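Local coordinates for protein cysteine protease-like VirA (Shigella flexneri, PDB 3EB8) that is a secreted virulence effector required for bacterial entry into epithelial cells and spread within and between them, and interacts with alpha-tubulin, though its protease activity is disputed, at residues N102-P108 with T312-I318; V92-A97 with F351-D357; I201-F205 with K216-T220; W141-Y145 with I179-S185. One frame throughout, in Å; residues are numbered along the deposited sequence.

Interactions 1 and 2 are neighbours, their centres about 12 Å apart. Both use the central mixed sheet, where strands 315-327 and 348-356 lie side by side, and the backbone of I318 probably hydrogen-bonds to that of I354. Each joins the chain near residue 100 to its C-terminal part, so each closes a loop of more than 200 residues. Interactions 3 and 4 fall within both loops, interaction 4 coming first along the chain. They belong to the helical part, with centres about 24 Å apart, and neither touches the sheet contacts: the nearest atoms of interactions 2 and 4 are about 17 Å apart. Interaction 3 lies wholly within the tubulin-binding region, residues 182-273, and interaction 4 reaches into its start.

Interaction 1: residues N102-P108 with T312-I318; sequences NFKTHKP and TCNGVGI
N102 and G315 bring the two backbones together, their CA atoms 4.9 Å apart, and a second approach follows at P108 and V316; between them the irregular loop 102-108 bows away from the strand. At the first approach a water bridges the gap, accepting a hydrogen bond from V316 N at 2.8 Å; its other arm, to N102 O, is short and its length doubtful. The second segment doubles back: T312 N bonds to G315 O at 2.9 Å, with C313 and N314 at the turn. G315 has a backbone conformation (phi 146°, psi -153°) in which a CB would collide with the carbonyl oxygen of N314.

That bare glycine is where the F103 ring comes in. Its CE2 lies 3.1 Å from G315 N, approaching obliquely, while T312 O and C313 O meet the ring at its edge, C313 O being 3.4 Å from CZ. F265 meets the same ring with its plane nearly parallel. At the other end V316 points into the loop with its two methyls split: CG1, anti to the backbone N (chi1 -171°), sits 3.6 Å from P108 N, and CG2 lies 3.7 Å from T105 O. P108 carries the apolar contact to I318, their side chains crossing at about a right angle with P108 CG 3.7 Å from I318 CG1.

T312 OG1 accepts from N314 N, an ST turn, and also hydrogen-bonds to S355; N314 ND2 reaches P356 O. The whole is a tight beta hairpin with a two-residue turn, linking strands 300-312 and 315-327, against which the loop leading to helix 110-118 is packed.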
loop_
_atom_site.group_PDB
_atom_site.type_symbol
_atom_site.label_atom_id
_atom_site.label_comp_id
_atom_site.label_asym_id
_atom_site.label_seq_id
_atom_site.Cartn_x
_atom_site.Cartn_y
_atom_site.Cartn_z
ATOM N N ASN A 102 -23.842 1.933 -7.609
ATOM C CA ASN A 102 -24.697 2.440 -8.668
ATOM C C ASN A 102 -23.803 3.046 -9.736
ATOM O O ASN A 102 -22.610 3.256 -9.506
ATOM C CB ASN A 102 -25.692 3.467 -8.142
ATOM C CG ASN A 102 -25.033 4.768 -7.771
ATOM O OD1 ASN A 102 -24.413 4.884 -6.718
ATOM N ND2 ASN A 102 -25.161 5.761 -8.637
ATOM N N PHE A 103 -24.369 3.295 -10.908
ATOM C CA PHE A 103 -23.570 3.762 -12.036
ATOM C C PHE A 103 -23.842 5.229 -12.304
ATOM O O PHE A 103 -23.545 5.742 -13.378
ATOM C CB PHE A 103 -23.851 2.926 -13.282
ATOM C CG PHE A 103 -23.461 1.482 -13.141
ATOM C CD1 PHE A 103 -24.412 0.481 -13.279
ATOM C CD2 PHE A 103 -22.146 1.123 -12.867
ATOM C CE1 PHE A 103 -24.055 -0.857 -13.160
ATOM C CE2 PHE A 103 -21.782 -0.213 -12.748
ATOM C CZ PHE A 103 -22.743 -1.204 -12.888
ATOM N N LYS A 104 -24.390 5.896 -11.298
ATOM C CA LYS A 104 -24.666 7.321 -11.375
ATOM C C LYS A 104 -23.802 8.135 -10.400
ATOM O O LYS A 104 -24.185 9.237 -10.008
ATOM C CB LYS A 104 -26.162 7.578 -11.137
ATOM C CG LYS A 104 -27.077 6.892 -12.174
ATOM C CD LYS A 104 -28.557 7.026 -11.829
ATOM C CE LYS A 104 -29.422 6.196 -12.773
ATOM N NZ LYS A 104 -30.872 6.578 -12.726
ATOM N N THR A 105 -22.645 7.583 -10.019
ATOM C CA THR A 105 -21.680 8.272 -9.161
ATOM C C THR A 105 -20.327 8.407 -9.857
ATOM O O THR A 105 -20.002 7.654 -10.775
ATOM C CB THR A 105 -21.481 7.555 -7.820
ATOM O OG1 THR A 105 -22.757 7.258 -7.246
ATOM C CG2 THR A 105 -20.727 8.448 -6.847
ATOM N N HIS A 106 -19.537 9.374 -9.407
ATOM C CA HIS A 106 -18.274 9.698 -10.042
ATOM C C HIS A 106 -17.100 9.222 -9.190
ATOM O O HIS A 106 -15.949 9.378 -9.578
ATOM C CB HIS A 106 -18.184 11.213 -10.250
ATOM C CG HIS A 106 -18.218 11.999 -8.974
ATOM N ND1 HIS A 106 -19.393 12.392 -8.370
ATOM C CD2 HIS A 106 -17.219 12.453 -8.178
ATOM C CE1 HIS A 106 -19.119 13.061 -7.264
ATOM N NE2 HIS A 106 -17.805 13.112 -7.125
ATOM N N LYS A 107 -17.394 8.647 -8.027
ATOM C CA LYS A 107 -16.343 8.223 -7.097
ATOM C C LYS A 107 -16.766 6.985 -6.290
ATOM O O LYS A 107 -17.967 6.727 -6.120
ATOM C CB LYS A 107 -15.996 9.374 -6.141
ATOM C CG LYS A 107 -17.165 9.801 -5.224
ATOM C CD LYS A 107 -16.782 10.959 -4.307
ATOM C CE LYS A 107 -17.973 11.446 -3.491
ATOM N NZ LYS A 107 -19.076 12.009 -4.334
ATOM N N PRO A 108 -15.785 6.224 -5.776
ATOM C CA PRO A 108 -16.123 5.057 -4.956
ATOM C C PRO A 108 -16.840 5.498 -3.702
ATOM O O PRO A 108 -16.542 6.591 -3.201
ATOM C CB PRO A 108 -14.761 4.480 -4.575
ATOM C CG PRO A 108 -13.780 5.029 -5.586
ATOM C CD PRO A 108 -14.337 6.360 -6.012
ATOM N N THR A 312 -16.697 -1.874 -12.018
ATOM C CA THR A 312 -17.056 -3.281 -11.991
ATOM C C THR A 312 -18.489 -3.399 -12.459
ATOM O O THR A 312 -19.130 -2.397 -12.782
ATOM C CB THR A 312 -16.980 -3.862 -10.564
ATOM O OG1 THR A 312 -18.013 -3.268 -9.758
ATOM C CG2 THR A 312 -15.598 -3.593 -9.930
ATOM N N CYS A 313 -18.997 -4.625 -12.485
ATOM C CA CYS A 313 -20.377 -4.859 -12.899
ATOM C C CYS A 313 -21.391 -4.369 -11.850
ATOM O O CYS A 313 -22.599 -4.450 -12.071
ATOM C CB CYS A 313 -20.598 -6.343 -13.150
ATOM S SG CYS A 313 -20.279 -7.257 -11.666
ATOM N N ASN A 314 -20.901 -3.865 -10.720
ATOM C CA ASN A 314 -21.778 -3.328 -9.671
ATOM C C ASN A 314 -21.679 -1.816 -9.480
ATOM O O ASN A 314 -22.513 -1.210 -8.816
ATOM C CB ASN A 314 -21.497 -4.010 -8.336
ATOM C CG ASN A 314 -21.892 -5.469 -8.332
ATOM O OD1 ASN A 314 -22.607 -5.935 -9.224
ATOM N ND2 ASN A 314 -21.438 -6.202 -7.317
ATOM N N GLY A 315 -20.646 -1.201 -10.041
ATOM C CA GLY A 315 -20.474 0.226 -9.875
ATOM C C GLY A 315 -19.025 0.651 -9.811
ATOM O O GLY A 315 -18.149 -0.012 -10.361
ATOM N N VAL A 316 -18.774 1.764 -9.130
ATOM C CA VAL A 316 -17.430 2.317 -9.046
ATOM C C VAL A 316 -16.628 1.640 -7.939
ATOM O O VAL A 316 -16.870 1.853 -6.741
ATOM C CB VAL A 316 -17.467 3.841 -8.796
ATOM C CG1 VAL A 316 -16.067 4.438 -8.928
ATOM C CG2 VAL A 316 -18.430 4.510 -9.763
ATOM N N GLY A 317 -15.668 0.818 -8.352
ATOM C CA GLY A 317 -14.795 0.122 -7.421
ATOM C C GLY A 317 -13.397 0.694 -7.461
ATOM O O GLY A 317 -13.172 1.767 -8.016
ATOM N N ILE A 318 -12.452 -0.032 -6.876
ATOM C CA ILE A 318 -11.064 0.404 -6.807
ATOM C C ILE A 318 -10.118 -0.739 -7.163
ATOM O O ILE A 318 -10.366 -1.890 -6.820
ATOM C CB ILE A 318 -10.700 0.915 -5.392
ATOM C CG1 ILE A 318 -11.282 2.306 -5.141
ATOM C CG2 ILE A 318 -9.194 0.954 -5.211
ATOM C CD1 ILE A 318 -11.360 2.680 -3.659
HETATM O O HOH W 1 -20.941 2.770 -7.655
#

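Interaction 2: residues V92-A97 with F351-D357; sequences VHTITA and FAIISPD
T94 and I353 face each other across a parallel strand pair, and the threonine side chain can be traced atom by atom. Its CB stands 4.0 Å from I353 O. OG1 lies over the branch point of the isoleucine, 3.6 Å from I353 CB and equally near its CG2 methyl. This oxygen is anti to the carbonyl carbon (chi1 -64°), which leaves T94 CG2 opposite the backbone N, heading along the strand to pack 3.7 Å from S355 CB. The backbones are stitched by four hydrogen bonds: I353 N to H93 O, I95 N to I353 O, S355 N to I95 O, and A97 N to S355 O, the last 2.8 Å long and almost straight at 177°. This is the regular parallel pattern, here adding strand 94-97 to strand 348-356 in the mixed sheet, while strand 315-327 runs antiparallel along the other edge of the C-terminal strand. V92 straddles F351, with V92 CG2 3.9 Å from F351 CB; helix 245-265 packs on these two residues and on I353. I95, A97 and I354 turn to the other face, where helix 110-118 meets them. The T96 CG2 methyl lies 3.5 Å from D357 CB.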
loop_
_atom_site.group_PDB
_atom_site.type_symbol
_atom_site.label_atom_id
_atom_site.label_comp_id
_atom_site.label_asym_id
_atom_site.label_seq_id
_atom_site.Cartn_x
_atom_site.Cartn_y
_atom_site.Cartn_z
ATOM N N VAL A 92 -5.519 -12.145 -9.130
ATOM C CA VAL A 92 -6.045 -10.905 -8.588
ATOM C C VAL A 92 -7.505 -11.110 -8.231
ATOM O O VAL A 92 -8.330 -11.370 -9.107
ATOM C CB VAL A 92 -5.914 -9.776 -9.605
ATOM C CG1 VAL A 92 -6.464 -8.455 -9.033
ATOM C CG2 VAL A 92 -4.450 -9.643 -10.050
ATOM N N HIS A 93 -7.816 -10.997 -6.943
ATOM C CA HIS A 93 -9.168 -11.240 -6.443
ATOM C C HIS A 93 -10.010 -9.984 -6.310
ATOM O O HIS A 93 -9.483 -8.873 -6.252
ATOM C CB HIS A 93 -9.113 -11.965 -5.101
ATOM C CG HIS A 93 -8.751 -13.406 -5.227
ATOM N ND1 HIS A 93 -9.693 -14.409 -5.247
ATOM C CD2 HIS A 93 -7.550 -14.016 -5.368
ATOM C CE1 HIS A 93 -9.087 -15.575 -5.381
ATOM N NE2 HIS A 93 -7.786 -15.362 -5.461
ATOM N N THR A 94 -11.321 -10.178 -6.264
ATOM C CA THR A 94 -12.249 -9.093 -6.024
ATOM C C THR A 94 -12.884 -9.247 -4.648
ATOM O O THR A 94 -13.494 -10.275 -4.348
ATOM C CB THR A 94 -13.342 -9.094 -7.099
ATOM O OG1 THR A 94 -12.741 -8.821 -8.373
ATOM C CG2 THR A 94 -14.432 -8.077 -6.782
ATOM N N ILE A 95 -12.708 -8.225 -3.813
ATOM C CA ILE A 95 -13.289 -8.181 -2.485
ATOM C C ILE A 95 -14.530 -7.311 -2.542
ATOM O O ILE A 95 -14.481 -6.177 -3.018
ATOM C CB ILE A 95 -12.306 -7.559 -1.459
ATOM C CG1 ILE A 95 -10.938 -8.255 -1.520
ATOM C CG2 ILE A 95 -12.892 -7.587 -0.046
ATOM C CD1 ILE A 95 -11.020 -9.755 -1.404
ATOM N N THR A 96 -15.650 -7.844 -2.079
ATOM C CA THR A 96 -16.870 -7.064 -2.036
ATOM C C THR A 96 -16.981 -6.167 -0.803
ATOM O O THR A 96 -16.801 -6.607 0.330
ATOM C CB THR A 96 -18.074 -7.954 -2.122
ATOM O OG1 THR A 96 -18.007 -8.715 -3.337
ATOM C CG2 THR A 96 -19.331 -7.100 -2.135
ATOM N N ALA A 97 -17.250 -4.891 -1.041
ATOM C CA ALA A 97 -17.460 -3.930 0.036
ATOM C C ALA A 97 -18.938 -3.899 0.394
ATOM O O ALA A 97 -19.791 -4.200 -0.441
ATOM C CB ALA A 97 -16.998 -2.561 -0.373
ATOM N N PHE A 351 -1.766 -6.660 -6.213
ATOM C CA PHE A 351 -3.014 -6.101 -6.723
ATOM C C PHE A 351 -4.233 -6.621 -5.979
ATOM O O PHE A 351 -4.246 -7.744 -5.505
ATOM C CB PHE A 351 -3.216 -6.483 -8.186
ATOM C CG PHE A 351 -2.495 -5.615 -9.150
ATOM C CD1 PHE A 351 -1.107 -5.589 -9.177
ATOM C CD2 PHE A 351 -3.199 -4.846 -10.066
ATOM C CE1 PHE A 351 -0.437 -4.798 -10.078
ATOM C CE2 PHE A 351 -2.531 -4.054 -10.985
ATOM C CZ PHE A 351 -1.148 -4.029 -10.994
ATOM N N ALA A 352 -5.276 -5.810 -5.929
ATOM C CA ALA A 352 -6.592 -6.307 -5.596
ATOM C C ALA A 352 -7.655 -5.438 -6.251
ATOM O O ALA A 352 -7.455 -4.247 -6.488
ATOM C CB ALA A 352 -6.806 -6.371 -4.059
ATOM N N ILE A 353 -8.792 -6.052 -6.542
ATOM C CA ILE A 353 -9.965 -5.316 -6.952
ATOM C C ILE A 353 -10.976 -5.293 -5.808
ATOM O O ILE A 353 -11.246 -6.316 -5.169
ATOM C CB ILE A 353 -10.580 -5.892 -8.241
ATOM C CG1 ILE A 353 -9.667 -5.585 -9.433
ATOM C CG2 ILE A 353 -11.933 -5.266 -8.523
ATOM C CD1 ILE A 353 -10.126 -6.226 -10.725
ATOM N N ILE A 354 -11.499 -4.102 -5.542
ATOM C CA ILE A 354 -12.515 -3.895 -4.526
ATOM C C ILE A 354 -13.775 -3.405 -5.234
ATOM O O ILE A 354 -13.751 -2.393 -5.937
ATOM C CB ILE A 354 -12.050 -2.889 -3.454
ATOM C CG1 ILE A 354 -10.853 -3.453 -2.667
ATOM C CG2 ILE A 354 -13.180 -2.546 -2.514
ATOM C CD1 ILE A 354 -9.511 -3.300 -3.364
ATOM N N SER A 355 -14.861 -4.158 -5.085
ATOM C CA SER A 355 -16.103 -3.865 -5.787
ATOM C C SER A 355 -17.228 -3.478 -4.830
ATOM O O SER A 355 -17.343 -4.061 -3.735
ATOM C CB SER A 355 -16.540 -5.088 -6.598
ATOM O OG SER A 355 -17.810 -4.882 -7.187
ATOM N N PRO A 356 -18.059 -2.494 -5.238
ATOM C CA PRO A 356 -19.316 -2.251 -4.527
ATOM C C PRO A 356 -20.122 -3.526 -4.652
ATOM O O PRO A 356 -19.925 -4.269 -5.624
ATOM C CB PRO A 356 -19.992 -1.155 -5.354
ATOM C CG PRO A 356 -18.964 -0.623 -6.271
ATOM C CD PRO A 356 -17.958 -1.702 -6.475
ATOM N N ASP A 357 -21.000 -3.804 -3.700
ATOM C CA ASP A 357 -21.862 -4.975 -3.834
ATOM C C ASP A 357 -22.995 -4.654 -4.791
ATOM O O ASP A 357 -23.010 -3.542 -5.310
ATOM C CB ASP A 357 -22.411 -5.436 -2.489
ATOM C CG ASP A 357 -22.855 -6.871 -2.531
ATOM O OD1 ASP A 357 -23.179 -7.339 -3.637
ATOM O OD2 ASP A 357 -22.862 -7.540 -1.480
#

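Interaction 3: residues I201-F205 with K216-T220; sequences INSNF and KLLFT
K216 reaches across to N202, the polar link between the two helices: K216 NZ donates to N202 OD1 at 2.8 Å, arriving in the plane of the amide on a lone pair with a C=O...N angle of 143°. The lysine bends at chi3 (-39°), which brings the ammonium round to the asparagine after the chain has passed F205. Within the later helix, T220 OG1 donates to K216 O at 2.7 Å and T220 N bonds to the same oxygen, the two donors coming from opposite faces of the carbonyl plane.

The remaining contacts are apolar or nearly so. I201 extends CD1 to T220, 3.2 Å from OG1, and sets CG2 3.9 Å from K216 CB. F205 and K216 slide past each other in opposite directions, with F205 CB 3.7 Å from K216 CG. F205 CE1 lies 3.7 Å from F219 CD1; the side chains point across each other at about a right angle, yet the ring planes are nearly parallel.

Helices 194-204 and 210-221 are thus consecutive, joined by a short loop and packed together through these side chains within the tubulin-binding region. L169 of helix 167-176 packs on F205, and I163 of strand 163-164 on F219.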
loop_
_atom_site.group_PDB
_atom_site.type_symbol
_atom_site.label_atom_id
_atom_site.label_comp_id
_atom_site.label_asym_id
_atom_site.label_seq_id
_atom_site.Cartn_x
_atom_site.Cartn_y
_atom_site.Cartn_z
ATOM N N ILE A 201 6.620 21.154 13.252
ATOM C CA ILE A 201 6.116 20.140 14.162
ATOM C C ILE A 201 5.275 20.794 15.239
ATOM O O ILE A 201 4.137 20.380 15.483
ATOM C CB ILE A 201 7.273 19.299 14.763
ATOM C CG1 ILE A 201 7.615 18.165 13.796
ATOM C CG2 ILE A 201 6.903 18.723 16.127
ATOM C CD1 ILE A 201 9.023 17.654 13.927
ATOM N N ASN A 202 5.825 21.838 15.854
ATOM C CA ASN A 202 5.107 22.566 16.894
ATOM C C ASN A 202 3.889 23.333 16.382
ATOM O O ASN A 202 2.895 23.454 17.098
ATOM C CB ASN A 202 6.051 23.460 17.695
ATOM C CG ASN A 202 6.667 22.731 18.875
ATOM O OD1 ASN A 202 5.955 22.106 19.668
ATOM N ND2 ASN A 202 7.986 22.794 18.995
ATOM N N SER A 203 3.956 23.819 15.143
ATOM C CA SER A 203 2.793 24.449 14.513
ATOM C C SER A 203 1.632 23.464 14.376
ATOM O O SER A 203 0.473 23.849 14.468
ATOM C CB SER A 203 3.145 25.005 13.123
ATOM O OG SER A 203 3.792 26.268 13.195
ATOM N N ASN A 204 1.953 22.193 14.150
ATOM C CA ASN A 204 0.936 21.185 13.826
ATOM C C ASN A 204 0.563 20.264 14.970
ATOM O O ASN A 204 -0.287 19.392 14.806
ATOM C CB ASN A 204 1.363 20.330 12.624
ATOM C CG ASN A 204 1.161 21.042 11.310
ATOM O OD1 ASN A 204 0.028 21.205 10.850
ATOM N ND2 ASN A 204 2.258 21.491 10.703
ATOM N N PHE A 205 1.212 20.453 16.110
ATOM C CA PHE A 205 0.908 19.679 17.309
ATOM C C PHE A 205 0.791 20.594 18.534
ATOM O O PHE A 205 1.735 20.732 19.311
ATOM C CB PHE A 205 1.975 18.605 17.544
ATOM C CG PHE A 205 1.860 17.414 16.626
ATOM C CD1 PHE A 205 2.941 17.007 15.854
ATOM C CD2 PHE A 205 0.685 16.694 16.542
ATOM C CE1 PHE A 205 2.848 15.901 15.011
ATOM C CE2 PHE A 205 0.584 15.590 15.699
ATOM C CZ PHE A 205 1.668 15.197 14.933
ATOM N N LYS A 216 5.625 14.407 18.889
ATOM C CA LYS A 216 6.391 15.569 18.468
ATOM C C LYS A 216 7.856 15.173 18.381
ATOM O O LYS A 216 8.566 15.547 17.442
ATOM C CB LYS A 216 6.224 16.724 19.459
ATOM C CG LYS A 216 4.843 17.329 19.493
ATOM C CD LYS A 216 4.881 18.736 20.075
ATOM C CE LYS A 216 5.862 18.834 21.231
ATOM N NZ LYS A 216 6.021 20.232 21.735
ATOM N N LEU A 217 8.282 14.402 19.379
ATOM C CA LEU A 217 9.664 13.980 19.530
ATOM C C LEU A 217 10.015 13.033 18.405
ATOM O O LEU A 217 11.047 13.172 17.752
ATOM C CB LEU A 217 9.824 13.242 20.850
ATOM C CG LEU A 217 11.067 13.577 21.645
ATOM C CD1 LEU A 217 10.898 14.974 22.259
ATOM C CD2 LEU A 217 11.262 12.514 22.707
ATOM N N LEU A 218 9.131 12.068 18.197
ATOM C CA LEU A 218 9.292 11.062 17.171
ATOM C C LEU A 218 9.477 11.718 15.806
ATOM O O LEU A 218 10.453 11.450 15.098
ATOM C CB LEU A 218 8.066 10.152 17.162
ATOM C CG LEU A 218 8.030 9.010 16.153
ATOM C CD1 LEU A 218 9.316 8.214 16.268
ATOM C CD2 LEU A 218 6.811 8.123 16.410
ATOM N N PHE A 219 8.544 12.590 15.438
ATOM C CA PHE A 219 8.605 13.210 14.124
ATOM C C PHE A 219 9.725 14.228 14.014
ATOM O O PHE A 219 10.149 14.552 12.924
ATOM C CB PHE A 219 7.262 13.827 13.715
ATOM C CG PHE A 219 6.163 12.821 13.611
ATOM C CD1 PHE A 219 4.968 13.005 14.276
ATOM C CD2 PHE A 219 6.353 11.648 12.891
ATOM C CE1 PHE A 219 3.957 12.049 14.198
ATOM C CE2 PHE A 219 5.344 10.694 12.806
ATOM C CZ PHE A 219 4.142 10.900 13.461
ATOM N N THR A 220 10.201 14.733 15.141
ATOM C CA THR A 220 11.332 15.655 15.103
ATOM C C THR A 220 12.594 14.931 14.658
ATOM O O THR A 220 13.378 15.453 13.873
ATOM C CB THR A 220 11.577 16.335 16.469
ATOM O OG1 THR A 220 10.515 17.261 16.736
ATOM C CG2 THR A 220 12.895 17.092 16.456
#

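Interaction 4: residues W141-Y145 with I179-S185; sequences WHDIY and INEFIDS
W141 packs against I179 and I183. I179 splits its ends: CD1 lies 4.0 Å from W141 CE3, whereas CG2 touches I144 CG2. I183 sets its CD1 3.7 Å from W141 CD1, meeting the ring obliquely. I179 CG2 also makes a tight methyl-to-carbonyl contact, 3.2 Å from W141 O.

The Y145 ring makes a CH-pi contact. With CG anti to the backbone N (chi1 -179°), the ring is laid against the loop so that N180 CA stands over its face, 4.0 Å from the centroid and 29° off the normal. E181 runs alongside the tyrosine in the same direction, bringing E181 OE1 to 3.0 Å from Y145 OH.

Among the polar groups, H142 NE2 lies 3.4 Å from E181 O, and H142 CE1 nears I183. A water accepts from W141 N and donates to S185 O at 2.7 Å, over one face of the indole. N180 OD1 takes F182 N at 3.0 Å, an Asx turn, and W141 NE1 bonds to K187 O.

So the loop between helices 167-176 and 194-204 wraps one side of helix 140-149; I174 of helix 167-176 and T233 of helix 226-234 both pack on I144 and I179.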
loop_
_atom_site.group_PDB
_atom_site.type_symbol
_atom_site.label_atom_id
_atom_site.label_comp_id
_atom_site.label_asym_id
_atom_site.label_seq_id
_atom_site.Cartn_x
_atom_site.Cartn_y
_atom_site.Cartn_z
ATOM N N TRP A 141 9.709 14.555 -7.169
ATOM C CA TRP A 141 9.384 15.820 -6.496
ATOM C C TRP A 141 8.036 16.403 -6.955
ATOM O O TRP A 141 7.243 16.851 -6.133
ATOM C CB TRP A 141 10.466 16.891 -6.702
ATOM C CG TRP A 141 11.873 16.536 -6.291
ATOM C CD1 TRP A 141 13.024 17.072 -6.798
ATOM C CD2 TRP A 141 12.278 15.594 -5.286
ATOM N NE1 TRP A 141 14.116 16.520 -6.179
ATOM C CE2 TRP A 141 13.690 15.603 -5.256
ATOM C CE3 TRP A 141 11.588 14.735 -4.423
ATOM C CZ2 TRP A 141 14.424 14.788 -4.391
ATOM C CZ3 TRP A 141 12.320 13.922 -3.560
ATOM C CH2 TRP A 141 13.723 13.954 -3.554
ATOM N N HIS A 142 7.787 16.414 -8.262
ATOM C CA HIS A 142 6.525 16.950 -8.775
ATOM C C HIS A 142 5.366 16.030 -8.419
ATOM O O HIS A 142 4.258 16.491 -8.162
ATOM C CB HIS A 142 6.586 17.167 -10.293
ATOM C CG HIS A 142 7.628 18.153 -10.719
ATOM N ND1 HIS A 142 8.974 17.965 -10.484
ATOM C CD2 HIS A 142 7.522 19.337 -11.368
ATOM C CE1 HIS A 142 9.652 18.991 -10.965
ATOM N NE2 HIS A 142 8.794 19.838 -11.508
ATOM N N ASP A 143 5.636 14.729 -8.403
ATOM C CA ASP A 143 4.656 13.738 -7.981
ATOM C C ASP A 143 4.160 13.970 -6.540
ATOM O O ASP A 143 2.960 14.013 -6.293
ATOM C CB ASP A 143 5.219 12.323 -8.158
ATOM C CG ASP A 143 5.420 11.967 -9.619
ATOM O OD1 ASP A 143 4.791 12.633 -10.471
ATOM O OD2 ASP A 143 6.204 11.035 -9.924
ATOM N N ILE A 144 5.062 14.137 -5.583
ATOM C CA ILE A 144 4.590 14.396 -4.214
ATOM C C ILE A 144 3.899 15.769 -4.109
ATOM O O ILE A 144 2.824 15.887 -3.531
ATOM C CB ILE A 144 5.696 14.205 -3.143
ATOM C CG1 ILE A 144 5.087 14.239 -1.737
ATOM C CG2 ILE A 144 6.783 15.234 -3.308
ATOM C CD1 ILE A 144 6.023 13.756 -0.621
ATOM N N TYR A 145 4.491 16.793 -4.708
ATOM C CA TYR A 145 3.873 18.105 -4.728
ATOM C C TYR A 145 2.410 18.034 -5.206
ATOM O O TYR A 145 1.489 18.411 -4.481
ATOM C CB TYR A 145 4.668 19.081 -5.605
ATOM C CG TYR A 145 4.062 20.466 -5.628
ATOM C CD1 TYR A 145 4.197 21.309 -4.544
ATOM C CD2 TYR A 145 3.318 20.906 -6.711
ATOM C CE1 TYR A 145 3.634 22.560 -4.539
ATOM C CE2 TYR A 145 2.748 22.166 -6.724
ATOM C CZ TYR A 145 2.911 22.993 -5.631
ATOM O OH TYR A 145 2.350 24.258 -5.619
ATOM N N ILE A 179 10.208 21.498 -1.985
ATOM C CA ILE A 179 9.471 20.823 -3.043
ATOM C C ILE A 179 8.280 21.680 -3.491
ATOM O O ILE A 179 7.304 21.857 -2.749
ATOM C CB ILE A 179 8.998 19.409 -2.617
ATOM C CG1 ILE A 179 10.201 18.498 -2.315
ATOM C CG2 ILE A 179 8.127 18.808 -3.695
ATOM C CD1 ILE A 179 9.846 17.144 -1.696
ATOM N N ASN A 180 8.381 22.233 -4.697
ATOM C CA ASN A 180 7.252 22.916 -5.321
ATOM C C ASN A 180 7.100 22.569 -6.798
ATOM O O ASN A 180 7.638 21.560 -7.273
ATOM C CB ASN A 180 7.309 24.434 -5.110
ATOM C CG ASN A 180 8.587 25.048 -5.627
ATOM O OD1 ASN A 180 9.037 24.743 -6.734
ATOM N ND2 ASN A 180 9.182 25.929 -4.827
ATOM N N GLU A 181 6.368 23.414 -7.518
ATOM C CA GLU A 181 5.967 23.099 -8.882
ATOM C C GLU A 181 7.111 23.243 -9.872
ATOM O O GLU A 181 7.068 22.665 -10.959
ATOM C CB GLU A 181 4.762 23.944 -9.313
ATOM C CG GLU A 181 5.007 25.450 -9.340
ATOM C CD GLU A 181 4.607 26.167 -8.052
ATOM O OE1 GLU A 181 4.654 25.546 -6.964
ATOM O OE2 GLU A 181 4.258 27.367 -8.138
ATOM N N PHE A 182 8.138 24.001 -9.498
ATOM C CA PHE A 182 9.323 24.121 -10.353
ATOM C C PHE A 182 10.667 23.904 -9.634
ATOM O O PHE A 182 11.584 24.712 -9.770
ATOM C CB PHE A 182 9.321 25.455 -11.131
ATOM C CG PHE A 182 8.439 26.533 -10.527
ATOM C CD1 PHE A 182 8.673 27.013 -9.241
ATOM C CD2 PHE A 182 7.393 27.086 -11.266
ATOM C CE1 PHE A 182 7.866 28.010 -8.698
ATOM C CE2 PHE A 182 6.583 28.084 -10.727
ATOM C CZ PHE A 182 6.821 28.546 -9.444
ATOM N N ILE A 183 10.799 22.804 -8.895
ATOM C CA ILE A 183 11.992 22.599 -8.075
ATOM C C ILE A 183 13.210 22.123 -8.856
ATOM O O ILE A 183 14.346 22.401 -8.462
ATOM C CB ILE A 183 11.735 21.656 -6.866
ATOM C CG1 ILE A 183 13.070 21.169 -6.266
ATOM C CG2 ILE A 183 10.823 20.501 -7.266
ATOM C CD1 ILE A 183 12.920 20.270 -5.037
ATOM N N ASP A 184 12.970 21.427 -9.962
ATOM C CA ASP A 184 14.038 20.789 -10.761
ATOM C C ASP A 184 14.189 19.324 -10.358
ATOM O O ASP A 184 14.587 19.006 -9.243
ATOM C CB ASP A 184 15.392 21.515 -10.681
ATOM C CG ASP A 184 16.460 20.883 -11.594
ATOM O OD1 ASP A 184 16.356 21.023 -12.832
ATOM O OD2 ASP A 184 17.410 20.246 -11.081
ATOM N N SER A 185 13.861 18.455 -11.303
ATOM C CA SER A 185 13.695 17.038 -11.073
ATOM C C SER A 185 14.947 16.394 -10.490
ATOM O O SER A 185 14.855 15.525 -9.632
ATOM C CB SER A 185 13.340 16.365 -12.399
ATOM O OG SER A 185 14.512 16.080 -13.147
HETATM O O HOH W 2 12.289 14.856 -8.941
#